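Local coordinates for distal tail protein (Bacillus phage spp1, PDB 2X8K) that forms, as a homohexamer, a wide channel at the distal tip of the phage tail and stays attached to the tail after DNA ejection, at residues T199-C204 with S224-L229. Residues are numbered along the deposited sequence; the frame is centred on the assembly and turned at random.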
loop_
_atom_site.group_PDB
_atom_site.type_symbol
_atom_site.label_atom_id
_atom_site.label_comp_id
_atom_site.label_asym_id
_atom_site.label_seq_id
_atom_site.Cartn_x
_atom_site.Cartn_y
_atom_site.Cartn_z
ATOM N N THR C 199 -14.692 17.197 -65.876
ATOM C CA THR C 199 -14.098 15.869 -65.600
ATOM C C THR C 199 -13.433 15.788 -64.196
ATOM O O THR C 199 -12.739 16.730 -63.797
ATOM C CB THR C 199 -13.247 15.333 -66.787
ATOM O OG1 THR C 199 -12.972 13.948 -66.577
ATOM C CG2 THR C 199 -11.929 16.098 -66.999
ATOM N N LEU C 200 -13.658 14.669 -63.449
ATOM C CA LEU C 200 -13.126 14.489 -62.086
ATOM C C LEU C 200 -12.421 13.178 -61.742
ATOM O O LEU C 200 -13.052 12.123 -61.665
ATOM C CB LEU C 200 -14.167 14.852 -61.029
ATOM C CG LEU C 200 -14.292 16.337 -60.765
ATOM C CD1 LEU C 200 -15.683 16.840 -61.092
ATOM C CD2 LEU C 200 -13.897 16.654 -59.347
ATOM N N VAL C 201 -11.111 13.279 -61.457
ATOM C CA VAL C 201 -10.245 12.156 -61.055
ATOM C C VAL C 201 -9.912 12.191 -59.511
ATOM O O VAL C 201 -9.068 12.989 -59.072
ATOM C CB VAL C 201 -8.972 12.069 -61.955
ATOM C CG1 VAL C 201 -8.109 10.855 -61.603
ATOM C CG2 VAL C 201 -9.344 12.046 -63.430
ATOM N N ILE C 202 -10.589 11.325 -58.706
ATOM C CA ILE C 202 -10.387 11.218 -57.245
ATOM C C ILE C 202 -9.417 10.087 -56.870
ATOM O O ILE C 202 -9.788 8.919 -56.905
ATOM C CB ILE C 202 -11.696 11.278 -56.363
ATOM C CG1 ILE C 202 -11.410 11.025 -54.859
ATOM C CG2 ILE C 202 -12.801 10.356 -56.883
ATOM C CD1 ILE C 202 -12.319 11.746 -53.894
ATOM N N ASP C 203 -8.171 10.461 -56.502
ATOM C CA ASP C 203 -7.087 9.549 -56.104
ATOM C C ASP C 203 -7.366 8.858 -54.760
ATOM O O ASP C 203 -6.691 7.874 -54.424
ATOM C CB ASP C 203 -5.722 10.270 -56.121
ATOM C CG ASP C 203 -5.313 10.781 -57.499
ATOM O OD1 ASP C 203 -5.851 11.830 -57.932
ATOM O OD2 ASP C 203 -4.449 10.143 -58.137
ATOM N N CYS C 204 -8.370 9.367 -54.002
ATOM C CA CYS C 204 -8.784 8.769 -52.741
ATOM C C CYS C 204 -9.713 7.592 -53.045
ATOM O O CYS C 204 -9.350 6.445 -52.775
ATOM C CB CYS C 204 -9.441 9.796 -51.820
ATOM S SG CYS C 204 -9.814 9.166 -50.157
ATOM N N SER C 224 -0.800 4.277 -65.716
ATOM C CA SER C 224 -0.806 5.743 -65.666
ATOM C C SER C 224 -1.393 5.868 -64.217
ATOM O O SER C 224 -2.597 6.063 -64.028
ATOM C CB SER C 224 -1.767 6.266 -66.740
ATOM O OG SER C 224 -1.741 7.671 -66.914
ATOM N N ASP C 225 -0.488 5.756 -63.216
ATOM C CA ASP C 225 -0.632 5.740 -61.748
ATOM C C ASP C 225 -1.300 6.958 -61.041
ATOM O O ASP C 225 -1.259 8.084 -61.539
ATOM C CB ASP C 225 0.722 5.387 -61.085
ATOM C CG ASP C 225 1.232 3.989 -61.405
ATOM O OD1 ASP C 225 0.729 3.023 -60.800
ATOM O OD2 ASP C 225 2.165 3.870 -62.227
ATOM N N TRP C 226 -1.982 6.691 -59.931
ATOM C CA TRP C 226 -2.489 7.763 -59.105
ATOM C C TRP C 226 -1.286 8.168 -58.323
ATOM O O TRP C 226 -0.432 7.345 -58.012
ATOM C CB TRP C 226 -3.567 7.303 -58.139
ATOM C CG TRP C 226 -4.530 6.355 -58.707
ATOM C CD1 TRP C 226 -4.303 5.061 -59.027
ATOM C CD2 TRP C 226 -5.898 6.614 -59.014
ATOM N NE1 TRP C 226 -5.445 4.492 -59.525
ATOM C CE2 TRP C 226 -6.440 5.430 -59.527
ATOM C CE3 TRP C 226 -6.717 7.740 -58.911
ATOM C CZ2 TRP C 226 -7.757 5.332 -59.931
ATOM C CZ3 TRP C 226 -8.023 7.642 -59.315
ATOM C CH2 TRP C 226 -8.533 6.448 -59.818
ATOM N N ILE C 227 -1.202 9.440 -58.010
ATOM C CA ILE C 227 -0.041 9.934 -57.323
ATOM C C ILE C 227 -0.520 10.587 -56.057
ATOM O O ILE C 227 -1.719 10.681 -55.813
ATOM C CB ILE C 227 0.661 10.963 -58.175
ATOM C CG1 ILE C 227 -0.293 12.125 -58.426
ATOM C CG2 ILE C 227 1.100 10.343 -59.491
ATOM C CD1 ILE C 227 0.382 13.286 -59.078
ATOM N N GLN C 228 0.411 11.048 -55.243
ATOM C CA GLN C 228 0.022 11.648 -53.994
ATOM C C GLN C 228 0.795 12.902 -53.703
ATOM O O GLN C 228 1.889 13.114 -54.201
ATOM C CB GLN C 228 0.227 10.651 -52.872
ATOM C CG GLN C 228 0.803 9.348 -53.347
ATOM C CD GLN C 228 0.777 8.313 -52.275
ATOM O OE1 GLN C 228 1.732 7.569 -52.091
ATOM N NE2 GLN C 228 -0.320 8.264 -51.538
ATOM N N LEU C 229 0.201 13.732 -52.873
ATOM C CA LEU C 229 0.811 14.997 -52.477
ATOM C C LEU C 229 1.553 14.837 -51.124
ATOM O O LEU C 229 0.903 14.620 -50.114
ATOM C CB LEU C 229 -0.328 16.017 -52.337
ATOM C CG LEU C 229 -0.639 16.997 -53.465
ATOM C CD1 LEU C 229 -0.569 16.356 -54.829
ATOM C CD2 LEU C 229 -1.987 17.624 -53.241
#
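Trp226 brings the six-membered half of its indole obliquely against the C-terminal end of strand 198-202, which runs between strands 162-166 and 207-209 in an antiparallel sheet of the C-terminal domain of this siphovirus-type tail component. The arrangement is a worked example of how an irregular connection packs against the end of a strand, through one aromatic side chain and one carboxylate: Trp226 buries the largest area of any residue here, with Asp203 next. Trp226 belongs to the connection between strands 207-209 and 234-239, and its CB points toward the strand. With CG beside the backbone N (chi1 -41°), the indole reaches obliquely to Val201, the carbonyl of Ile202 and Asp203. Val201, whose CG1 is anti to its own backbone N, brings that methyl to CZ3 of Trp226 at 3.9 Å. The carbonyl O of Ile202 also lies near CZ3, while CB of Ile202 points away from the loop and its side chain touches Thr162 and Arg207. Asp203 sits just past the end of the strand and crosses the ring obliquely: its CG meets the indole edge in plane, 3.6 Å from Trp226 CE3, with the carboxylate almost perpendicular to the ring (87°). Leu188 of strand 183-190 touches both Val201 and Asp203, tying this corner to the neighbouring sheet. Past the tryptophan, OD2 of Asp203 accepts a weak, bent hydrogen bond from Ile227 N, 3.3 Å long with 139° at the hydrogen.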